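Local atomic coordinates of phosphotriesterase family protein (Listeria monocytogenes serotype 4b str. H7858, PDB entry 3PNZ), a protein that hydrolyses lactones, probably those of phosphorylated sugars, at a two-zinc centre in an amidohydrolase-fold barrel. Residues F95-I105 against F116-E124; A176-I184 against P322-K330. All coordinates share one frame; numbering follows the deposited sequence.

In the fold
Both contacts lie outside the barrel strands of this TIM-barrel amidohydrolase, contact 1 at its periphery, and they follow one another along the chain with centres about 25 Å apart. Contact 1 folds the loop after strand 88-92 back on helix 119-124; it is partly buried, lies about 19 Å from the chain centre, and is rich in aromatic rings. Contact 2, about 14 Å from that centre and mostly buried, sets the end of helix 164-180 and the turn that follows it, up to Pro183, against the C-terminal tail, relying on a single crossing backbone bond, proline and one phenylalanine. Helix 164-180 connects them, since Trp101 and Tyr120 of contact 1 touch its earlier turns and contact 2 uses its last.

Contact 1: residues F95-I105 against F116-E124; sequences FNKSFLWDGKI and FETYYEWIE. With PO4 (phosphate ion), chain K.
Trp101 is the hub of this contact, its indole wedged between Ile123 and the chain at Ser98. CD1 of Ile123 sits over the centre of the six-membered ring, 3.5 Å from the centroid, while Ser98 CA lies over the opposite face of the indole. With CG beside its own backbone N (chi1 -61°), the indole stands nearly upright against Tyr120, their planes at 80°, and turns its edge to the tyrosine face in a T-shaped pair. Trp101 CB lies over the face of that phenol, 3.6 Å from its centroid, a CH-pi contact almost on the ring normal. The indole NE1 is held by Asp70, and the backbone joins in as Tyr120 N donates to Trp101 O at 2.9 Å.

Farther along, Ile105 lays CG1 over one face of Tyr119 and pushes CD1 to 3.5 Å from Phe116 CB. Its N-H makes a nearly straight bond to Glu117 O (2.9 Å, 172°), next to the single backbone bridge between Lys104 and Thr118. A water joins Lys104 O to the hydroxyl of Tyr119. At the other end Phe95 CE1 approaches Trp122 CH2 to 3.5 Å with the two rings oblique. Beyond the contact, Lys97 NZ and Asn96 ND2 hold a phosphate ion, probably from the crystallisation liquor.

Thr118 N-caps helix 119-124, its OG1 accepting from Glu121 N at 3.1 Å. With the side chain of Leu100 about 8 Å from a zinc ion, the whole is a loop-helix excursion, packed on helix 164-180, after strand 88-92 of the TIM barrel.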
loop_
_atom_site.group_PDB
_atom_site.type_symbol
_atom_site.label_atom_id
_atom_site.label_comp_id
_atom_site.label_asym_id
_atom_site.label_seq_id
_atom_site.Cartn_x
_atom_site.Cartn_y
_atom_site.Cartn_z
ATOM N N PHE A 95 8.342 -6.275 -1.910
ATOM C CA PHE A 95 8.180 -7.184 -0.774
ATOM C C PHE A 95 7.270 -6.582 0.304
ATOM O O PHE A 95 7.222 -5.366 0.459
ATOM C CB PHE A 95 9.562 -7.490 -0.178
ATOM C CG PHE A 95 10.619 -7.780 -1.210
ATOM C CD1 PHE A 95 10.863 -9.081 -1.629
ATOM C CD2 PHE A 95 11.361 -6.753 -1.769
ATOM C CE1 PHE A 95 11.826 -9.352 -2.581
ATOM C CE2 PHE A 95 12.331 -7.014 -2.726
ATOM C CZ PHE A 95 12.564 -8.320 -3.135
ATOM N N ASN A 96 6.563 -7.432 1.056
ATOM C CA ASN A 96 5.611 -6.959 2.078
ATOM C C ASN A 96 6.158 -6.989 3.509
ATOM O O ASN A 96 6.105 -5.974 4.204
ATOM C CB ASN A 96 4.284 -7.728 1.978
ATOM C CG ASN A 96 3.212 -7.232 2.967
ATOM O OD1 ASN A 96 2.059 -7.659 2.894
ATOM N ND2 ASN A 96 3.586 -6.343 3.880
ATOM N N LYS A 97 6.678 -8.138 3.949
ATOM C CA LYS A 97 7.176 -8.305 5.323
ATOM C C LYS A 97 7.802 -9.697 5.526
ATOM O O LYS A 97 7.278 -10.685 5.019
ATOM C CB LYS A 97 6.056 -8.068 6.351
ATOM C CG LYS A 97 4.776 -8.863 6.099
ATOM C CD LYS A 97 3.623 -8.273 6.892
ATOM C CE LYS A 97 2.309 -8.958 6.588
ATOM N NZ LYS A 97 1.156 -8.206 7.186
ATOM N N SER A 98 8.896 -9.769 6.280
ATOM C CA SER A 98 9.742 -10.966 6.295
ATOM C C SER A 98 9.129 -12.230 6.892
ATOM O O SER A 98 9.552 -13.330 6.541
ATOM C CB SER A 98 11.091 -10.694 6.964
ATOM O OG SER A 98 10.939 -10.499 8.361
ATOM N N PHE A 99 8.146 -12.104 7.780
ATOM C CA PHE A 99 7.543 -13.313 8.340
ATOM C C PHE A 99 6.819 -14.129 7.266
ATOM O O PHE A 99 6.720 -15.350 7.366
ATOM C CB PHE A 99 6.673 -13.034 9.589
ATOM C CG PHE A 99 5.260 -12.567 9.296
ATOM C CD1 PHE A 99 4.301 -13.444 8.802
ATOM C CD2 PHE A 99 4.876 -11.263 9.581
ATOM C CE1 PHE A 99 2.996 -13.019 8.559
ATOM C CE2 PHE A 99 3.570 -10.831 9.340
ATOM C CZ PHE A 99 2.633 -11.711 8.829
ATOM N N LEU A 100 6.356 -13.455 6.216
ATOM C CA LEU A 100 5.710 -14.133 5.092
ATOM C C LEU A 100 6.674 -15.007 4.300
ATOM O O LEU A 100 6.248 -15.865 3.526
ATOM C CB LEU A 100 5.115 -13.106 4.126
ATOM C CG LEU A 100 3.991 -12.227 4.655
ATOM C CD1 LEU A 100 3.707 -11.123 3.640
ATOM C CD2 LEU A 100 2.760 -13.081 4.925
ATOM N N TRP A 101 7.967 -14.774 4.469
ATOM C CA TRP A 101 8.956 -15.387 3.581
ATOM C C TRP A 101 9.146 -16.882 3.819
ATOM O O TRP A 101 9.857 -17.552 3.066
ATOM C CB TRP A 101 10.288 -14.637 3.655
ATOM C CG TRP A 101 10.142 -13.214 3.215
ATOM C CD1 TRP A 101 9.054 -12.659 2.594
ATOM C CD2 TRP A 101 11.103 -12.165 3.352
ATOM N NE1 TRP A 101 9.279 -11.326 2.346
ATOM C CE2 TRP A 101 10.528 -10.997 2.806
ATOM C CE3 TRP A 101 12.387 -12.093 3.897
ATOM C CZ2 TRP A 101 11.199 -9.777 2.782
ATOM C CZ3 TRP A 101 13.057 -10.875 3.869
ATOM C CH2 TRP A 101 12.459 -9.736 3.314
ATOM N N ASP A 102 8.502 -17.405 4.857
ATOM C CA ASP A 102 8.521 -18.840 5.110
ATOM C C ASP A 102 7.669 -19.553 4.062
ATOM O O ASP A 102 7.843 -20.748 3.815
ATOM C CB ASP A 102 7.998 -19.145 6.513
ATOM C CG ASP A 102 7.993 -20.633 6.826
ATOM O OD1 ASP A 102 9.089 -21.216 6.985
ATOM O OD2 ASP A 102 6.890 -21.217 6.921
ATOM N N GLY A 103 6.750 -18.808 3.450
ATOM C CA GLY A 103 5.849 -19.353 2.452
ATOM C C GLY A 103 6.558 -19.946 1.250
ATOM O O GLY A 103 7.644 -19.504 0.866
ATOM N N LYS A 104 5.938 -20.959 0.656
ATOM C CA LYS A 104 6.489 -21.600 -0.532
ATOM C C LYS A 104 6.308 -20.769 -1.801
ATOM O O LYS A 104 5.278 -20.125 -2.007
ATOM C CB LYS A 104 5.882 -22.993 -0.719
ATOM C CG LYS A 104 6.383 -24.008 0.287
ATOM C CD LYS A 104 5.731 -25.363 0.071
ATOM C CE LYS A 104 6.286 -26.396 1.039
ATOM N NZ LYS A 104 5.660 -27.733 0.834
ATOM N N ILE A 105 7.326 -20.792 -2.649
ATOM C CA ILE A 105 7.269 -20.113 -3.931
ATOM C C ILE A 105 6.404 -20.906 -4.898
ATOM O O ILE A 105 6.628 -22.103 -5.106
ATOM C CB ILE A 105 8.678 -19.925 -4.504
ATOM C CG1 ILE A 105 9.448 -18.923 -3.638
ATOM C CG2 ILE A 105 8.616 -19.473 -5.964
ATOM C CD1 ILE A 105 10.904 -18.798 -3.997
ATOM N N PHE A 116 13.709 -21.753 -6.223
ATOM C CA PHE A 116 13.855 -21.668 -4.777
ATOM C C PHE A 116 12.591 -22.193 -4.103
ATOM O O PHE A 116 11.485 -22.005 -4.607
ATOM C CB PHE A 116 14.107 -20.221 -4.346
ATOM C CG PHE A 116 15.440 -19.674 -4.781
ATOM C CD1 PHE A 116 16.606 -20.067 -4.145
ATOM C CD2 PHE A 116 15.523 -18.750 -5.806
ATOM C CE1 PHE A 116 17.834 -19.557 -4.528
ATOM C CE2 PHE A 116 16.745 -18.233 -6.198
ATOM C CZ PHE A 116 17.904 -18.637 -5.556
ATOM N N GLU A 117 12.760 -22.848 -2.962
ATOM C CA GLU A 117 11.637 -23.436 -2.241
ATOM C C GLU A 117 10.760 -22.360 -1.605
ATOM O O GLU A 117 9.541 -22.364 -1.770
ATOM C CB GLU A 117 12.142 -24.401 -1.167
ATOM C CG GLU A 117 11.044 -25.205 -0.481
ATOM C CD GLU A 117 10.329 -26.151 -1.434
ATOM O OE1 GLU A 117 10.940 -26.540 -2.457
ATOM O OE2 GLU A 117 9.161 -26.507 -1.162
ATOM N N THR A 118 11.398 -21.440 -0.888
ATOM C CA THR A 118 10.694 -20.398 -0.142
ATOM C C THR A 118 11.242 -19.017 -0.495
ATOM O O THR A 118 12.311 -18.897 -1.088
ATOM C CB THR A 118 10.889 -20.586 1.368
ATOM O OG1 THR A 118 12.276 -20.432 1.683
ATOM C CG2 THR A 118 10.421 -21.976 1.805
ATOM N N TYR A 119 10.515 -17.970 -0.117
ATOM C CA TYR A 119 11.008 -16.617 -0.334
ATOM C C TYR A 119 12.276 -16.367 0.463
ATOM O O TYR A 119 13.167 -15.648 0.012
ATOM C CB TYR A 119 9.966 -15.587 0.081
ATOM C CG TYR A 119 8.690 -15.637 -0.706
ATOM C CD1 TYR A 119 8.571 -14.964 -1.917
ATOM C CD2 TYR A 119 7.585 -16.323 -0.222
ATOM C CE1 TYR A 119 7.394 -14.997 -2.636
ATOM C CE2 TYR A 119 6.405 -16.360 -0.929
ATOM C CZ TYR A 119 6.312 -15.692 -2.132
ATOM O OH TYR A 119 5.132 -15.723 -2.830
ATOM N N TYR A 120 12.353 -16.938 1.663
ATOM C CA TYR A 120 13.553 -16.791 2.470
ATOM C C TYR A 120 14.758 -17.318 1.698
ATOM O O TYR A 120 15.805 -16.677 1.658
ATOM C CB TYR A 120 13.445 -17.554 3.794
ATOM C CG TYR A 120 12.950 -16.751 4.983
ATOM C CD1 TYR A 120 11.835 -17.167 5.707
ATOM C CD2 TYR A 120 13.609 -15.597 5.397
ATOM C CE1 TYR A 120 11.381 -16.446 6.806
ATOM C CE2 TYR A 120 13.158 -14.863 6.492
ATOM C CZ TYR A 120 12.046 -15.297 7.194
ATOM O OH TYR A 120 11.595 -14.588 8.286
ATOM N N GLU A 121 14.614 -18.497 1.098
ATOM C CA GLU A 121 15.736 -19.094 0.385
ATOM C C GLU A 121 16.146 -18.197 -0.781
ATOM O O GLU A 121 17.329 -17.932 -0.989
ATOM C CB GLU A 121 15.403 -20.500 -0.109
ATOM C CG GLU A 121 16.616 -21.210 -0.714
ATOM C CD GLU A 121 16.298 -22.585 -1.281
ATOM O OE1 GLU A 121 17.173 -23.474 -1.193
ATOM O OE2 GLU A 121 15.182 -22.780 -1.813
ATOM N N TRP A 122 15.151 -17.728 -1.528
ATOM C CA TRP A 122 15.376 -16.827 -2.650
ATOM C C TRP A 122 16.130 -15.578 -2.219
ATOM O O TRP A 122 17.182 -15.251 -2.766
ATOM C CB TRP A 122 14.038 -16.451 -3.287
ATOM C CG TRP A 122 14.079 -15.281 -4.235
ATOM C CD1 TRP A 122 15.019 -15.027 -5.198
ATOM C CD2 TRP A 122 13.115 -14.225 -4.326
ATOM N NE1 TRP A 122 14.701 -13.868 -5.872
ATOM C CE2 TRP A 122 13.539 -13.357 -5.355
ATOM C CE3 TRP A 122 11.944 -13.919 -3.624
ATOM C CZ2 TRP A 122 12.826 -12.211 -5.705
ATOM C CZ3 TRP A 122 11.237 -12.779 -3.971
ATOM C CH2 TRP A 122 11.681 -11.939 -5.006
ATOM N N ILE A 123 15.594 -14.888 -1.219
ATOM C CA ILE A 123 16.135 -13.604 -0.805
ATOM C C ILE A 123 17.517 -13.742 -0.174
ATOM O O ILE A 123 18.396 -12.912 -0.399
ATOM C CB ILE A 123 15.147 -12.868 0.123
ATOM C CG1 ILE A 123 13.878 -12.526 -0.666
ATOM C CG2 ILE A 123 15.796 -11.622 0.712
ATOM C CD1 ILE A 123 12.685 -12.101 0.177
ATOM N N GLU A 124 17.719 -14.815 0.584
ATOM C CA GLU A 124 19.006 -15.055 1.221
ATOM C C GLU A 124 20.103 -15.335 0.191
ATOM O O GLU A 124 21.239 -14.882 0.339
ATOM C CB GLU A 124 18.893 -16.213 2.221
ATOM C CG GLU A 124 20.209 -16.609 2.865
ATOM C CD GLU A 124 20.871 -15.460 3.608
ATOM O OE1 GLU A 124 20.440 -15.163 4.743
ATOM O OE2 GLU A 124 21.826 -14.859 3.063
HETATM P P PO4 K . -0.366 -6.250 5.216
HETATM O O1 PO4 K . -0.538 -7.094 3.974
HETATM O O2 PO4 K . 1.107 -6.076 5.477
HETATM O O3 PO4 K . -0.977 -4.889 5.044
HETATM O O4 PO4 K . -1.066 -6.900 6.383
HETATM O O HOH W 1 4.561 -17.915 -3.972
#

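Contact 2: residues A176-I184 against P322-K330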
loop_
_atom_site.group_PDB
_atom_site.type_symbol
_atom_site.label_atom_id
_atom_site.label_comp_id
_atom_site.label_asym_id
_atom_site.label_seq_id
_atom_site.Cartn_x
_atom_site.Cartn_y
_atom_site.Cartn_z
ATOM N N ALA A 176 16.003 0.066 -7.069
ATOM C CA ALA A 176 14.982 -0.067 -8.108
ATOM C C ALA A 176 14.310 1.280 -8.346
ATOM O O ALA A 176 13.963 1.617 -9.480
ATOM C CB ALA A 176 13.955 -1.138 -7.744
ATOM N N HIS A 177 14.121 2.063 -7.285
ATOM C CA HIS A 177 13.609 3.411 -7.486
ATOM C C HIS A 177 14.562 4.240 -8.346
ATOM O O HIS A 177 14.132 4.972 -9.239
ATOM C CB HIS A 177 13.381 4.174 -6.186
ATOM C CG HIS A 177 13.273 5.648 -6.414
ATOM N ND1 HIS A 177 12.103 6.249 -6.825
ATOM C CD2 HIS A 177 14.209 6.626 -6.381
ATOM C CE1 HIS A 177 12.316 7.541 -7.004
ATOM N NE2 HIS A 177 13.586 7.794 -6.745
ATOM N N HIS A 178 15.854 4.163 -8.059
ATOM C CA HIS A 178 16.803 4.971 -8.827
ATOM C C HIS A 178 16.718 4.654 -10.322
ATOM O O HIS A 178 16.857 5.548 -11.161
ATOM C CB HIS A 178 18.226 4.811 -8.308
ATOM C CG HIS A 178 18.480 5.554 -7.035
ATOM N ND1 HIS A 178 18.288 6.914 -6.924
ATOM C CD2 HIS A 178 18.913 5.135 -5.823
ATOM C CE1 HIS A 178 18.590 7.301 -5.699
ATOM N NE2 HIS A 178 18.977 6.242 -5.013
ATOM N N GLU A 179 16.472 3.388 -10.645
ATOM C CA GLU A 179 16.381 2.955 -12.046
ATOM C C GLU A 179 15.061 3.324 -12.738
ATOM O O GLU A 179 15.064 3.676 -13.922
ATOM C CB GLU A 179 16.648 1.450 -12.171
ATOM C CG GLU A 179 18.067 1.031 -11.767
ATOM C CD GLU A 179 18.418 -0.400 -12.164
ATOM O OE1 GLU A 179 17.560 -1.098 -12.746
ATOM O OE2 GLU A 179 19.561 -0.831 -11.893
ATOM N N THR A 180 13.946 3.255 -12.008
ATOM C CA THR A 180 12.608 3.398 -12.601
ATOM C C THR A 180 11.914 4.719 -12.290
ATOM O O THR A 180 11.017 5.139 -13.028
ATOM C CB THR A 180 11.663 2.287 -12.109
ATOM O OG1 THR A 180 11.473 2.418 -10.688
ATOM C CG2 THR A 180 12.229 0.912 -12.442
ATOM N N LYS A 181 12.321 5.339 -11.182
ATOM C CA LYS A 181 11.710 6.544 -10.614
ATOM C C LYS A 181 10.314 6.316 -10.008
ATOM O O LYS A 181 9.585 7.272 -9.747
ATOM C CB LYS A 181 11.691 7.710 -11.611
ATOM C CG LYS A 181 13.055 8.013 -12.207
ATOM C CD LYS A 181 14.053 8.421 -11.138
ATOM C CE LYS A 181 15.422 8.717 -11.742
ATOM N NZ LYS A 181 16.340 9.234 -10.697
ATOM N N ALA A 182 9.957 5.052 -9.776
ATOM C CA ALA A 182 8.661 4.717 -9.182
ATOM C C ALA A 182 8.566 5.186 -7.732
ATOM O O ALA A 182 9.566 5.187 -7.015
ATOM C CB ALA A 182 8.412 3.199 -9.248
ATOM N N PRO A 183 7.357 5.570 -7.299
ATOM C CA PRO A 183 7.133 5.936 -5.896
ATOM C C PRO A 183 7.437 4.730 -5.012
ATOM O O PRO A 183 7.352 3.596 -5.491
ATOM C CB PRO A 183 5.631 6.232 -5.831
ATOM C CG PRO A 183 5.165 6.338 -7.212
ATOM C CD PRO A 183 6.113 5.564 -8.081
ATOM N N ILE A 184 7.774 4.980 -3.748
ATOM C CA ILE A 184 8.167 3.921 -2.817
ATOM C C ILE A 184 7.150 3.869 -1.685
ATOM O O ILE A 184 6.700 4.908 -1.193
ATOM C CB ILE A 184 9.566 4.193 -2.215
ATOM C CG1 ILE A 184 10.615 4.349 -3.322
ATOM C CG2 ILE A 184 9.974 3.064 -1.273
ATOM C CD1 ILE A 184 11.876 5.074 -2.861
ATOM N N PRO A 322 -2.684 11.784 -2.982
ATOM C CA PRO A 322 -2.323 10.625 -3.812
ATOM C C PRO A 322 -1.803 11.027 -5.196
ATOM O O PRO A 322 -0.923 10.364 -5.733
ATOM C CB PRO A 322 -3.645 9.857 -3.952
ATOM C CG PRO A 322 -4.444 10.252 -2.745
ATOM C CD PRO A 322 -4.053 11.680 -2.439
ATOM N N ALA A 323 -2.339 12.097 -5.771
ATOM C CA ALA A 323 -1.847 12.546 -7.080
ATOM C C ALA A 323 -0.392 13.007 -7.005
ATOM O O ALA A 323 0.363 12.848 -7.962
ATOM C CB ALA A 323 -2.735 13.647 -7.635
ATOM N N ARG A 324 0.007 13.578 -5.874
ATOM C CA ARG A 324 1.394 13.973 -5.678
ATOM C C ARG A 324 2.286 12.768 -5.357
ATOM O O ARG A 324 3.393 12.638 -5.883
ATOM C CB ARG A 324 1.509 15.038 -4.579
ATOM C CG ARG A 324 2.934 15.571 -4.393
ATOM C CD ARG A 324 3.001 16.852 -3.553
ATOM N NE ARG A 324 2.702 16.640 -2.135
ATOM C CZ ARG A 324 3.622 16.440 -1.190
ATOM N NH1 ARG A 324 4.915 16.415 -1.498
ATOM N NH2 ARG A 324 3.247 16.256 0.074
ATOM N N CYS A 325 1.781 11.872 -4.516
ATOM C CA CYS A 325 2.579 10.748 -4.035
ATOM C C CYS A 325 2.864 9.704 -5.116
ATOM O O CYS A 325 3.998 9.253 -5.266
ATOM C CB CYS A 325 1.902 10.094 -2.822
ATOM S SG CYS A 325 2.790 8.645 -2.167
ATOM N N PHE A 326 1.843 9.339 -5.886
ATOM C CA PHE A 326 1.961 8.177 -6.757
ATOM C C PHE A 326 2.480 8.461 -8.171
ATOM O O PHE A 326 2.579 7.554 -8.988
ATOM C CB PHE A 326 0.646 7.395 -6.775
ATOM C CG PHE A 326 0.283 6.845 -5.423
ATOM C CD1 PHE A 326 1.038 5.824 -4.860
ATOM C CD2 PHE A 326 -0.775 7.382 -4.699
ATOM C CE1 PHE A 326 0.727 5.327 -3.597
ATOM C CE2 PHE A 326 -1.089 6.886 -3.437
ATOM C CZ PHE A 326 -0.339 5.860 -2.897
ATOM N N THR A 327 2.844 9.709 -8.441
ATOM C CA THR A 327 3.470 10.027 -9.721
ATOM C C THR A 327 4.905 9.527 -9.735
ATOM O O THR A 327 5.602 9.592 -8.720
ATOM C CB THR A 327 3.509 11.523 -9.961
ATOM O OG1 THR A 327 4.226 12.139 -8.882
ATOM C CG2 THR A 327 2.098 12.085 -10.043
ATOM N N PHE A 328 5.348 9.017 -10.879
ATOM C CA PHE A 328 6.757 8.677 -11.057
ATOM C C PHE A 328 7.604 9.939 -10.940
ATOM O O PHE A 328 7.147 11.048 -11.251
ATOM C CB PHE A 328 6.978 8.001 -12.414
ATOM C CG PHE A 328 6.833 6.505 -12.382
ATOM C CD1 PHE A 328 5.680 5.917 -11.877
ATOM C CD2 PHE A 328 7.837 5.694 -12.863
ATOM C CE1 PHE A 328 5.545 4.538 -11.847
ATOM C CE2 PHE A 328 7.706 4.320 -12.850
ATOM C CZ PHE A 328 6.554 3.742 -12.338
ATOM N N LYS A 329 8.847 9.784 -10.508
ATOM C CA LYS A 329 9.659 10.953 -10.187
ATOM C C LYS A 329 10.576 11.336 -11.353
ATOM O O LYS A 329 11.800 11.269 -11.253
ATOM C CB LYS A 329 10.459 10.715 -8.898
ATOM C CG LYS A 329 9.614 10.104 -7.757
ATOM C CD LYS A 329 8.353 10.925 -7.458
ATOM C CE LYS A 329 7.467 10.210 -6.416
ATOM N NZ LYS A 329 6.147 10.890 -6.185
ATOM N N LYS A 330 9.961 11.739 -12.459
ATOM C CA LYS A 330 10.714 12.154 -13.636
ATOM C C LYS A 330 9.897 13.166 -14.427
ATOM O O LYS A 330 8.664 13.099 -14.445
ATOM C CB LYS A 330 11.053 10.943 -14.507
ATOM C CG LYS A 330 9.848 10.094 -14.849
ATOM C CD LYS A 330 10.166 9.053 -15.895
ATOM C CE LYS A 330 11.337 8.187 -15.490
ATOM N NZ LYS A 330 11.647 7.193 -16.555
ATOM O OXT LYS A 330 10.457 14.075 -15.051
HETATM O O HOH W 2 14.730 11.932 -10.841
#
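Phe328 and Ala182 meet where the C-terminal tail of this TIM barrel packs on the alpha-beta turn from helix 164-180 into strand 184-186. On the tight side Ala182 CA stands over the centre of the phenyl face, 3.8 Å from its centroid, and Thr180 O lies at the ring edge, near its plane, 3.2 Å from Phe328 CD2. Phe3 stacks on the same phenylalanine, tying in the N-terminus. The Pro183 and Phe328 side chains cross at about a right angle, Pro183 CD 3.8 Å from Phe328 CD1, while Pro183 CG reaches 3.4 Å from Phe326 O. Lys329 N donates to Lys181 O at 2.7 Å. Thr180 OG1 forms an ST turn by accepting from Ala182 N, and His177 ND1 donates to Ala182 O in the plane of the imidazole, fixing the turn from within.

The solvent side belongs to Lys181, at positive phi just after the helix, and exposed Lys330: Lys181 CG meets Lys330 CE at 3.7 Å, and a water links Lys181 NZ to Lys329 O. Lys329 marks the boundary, its CG at the edge of the His177 ring before its NZ turns back to donate to Cys325 O at 2.9 Å from above the carbonyl plane.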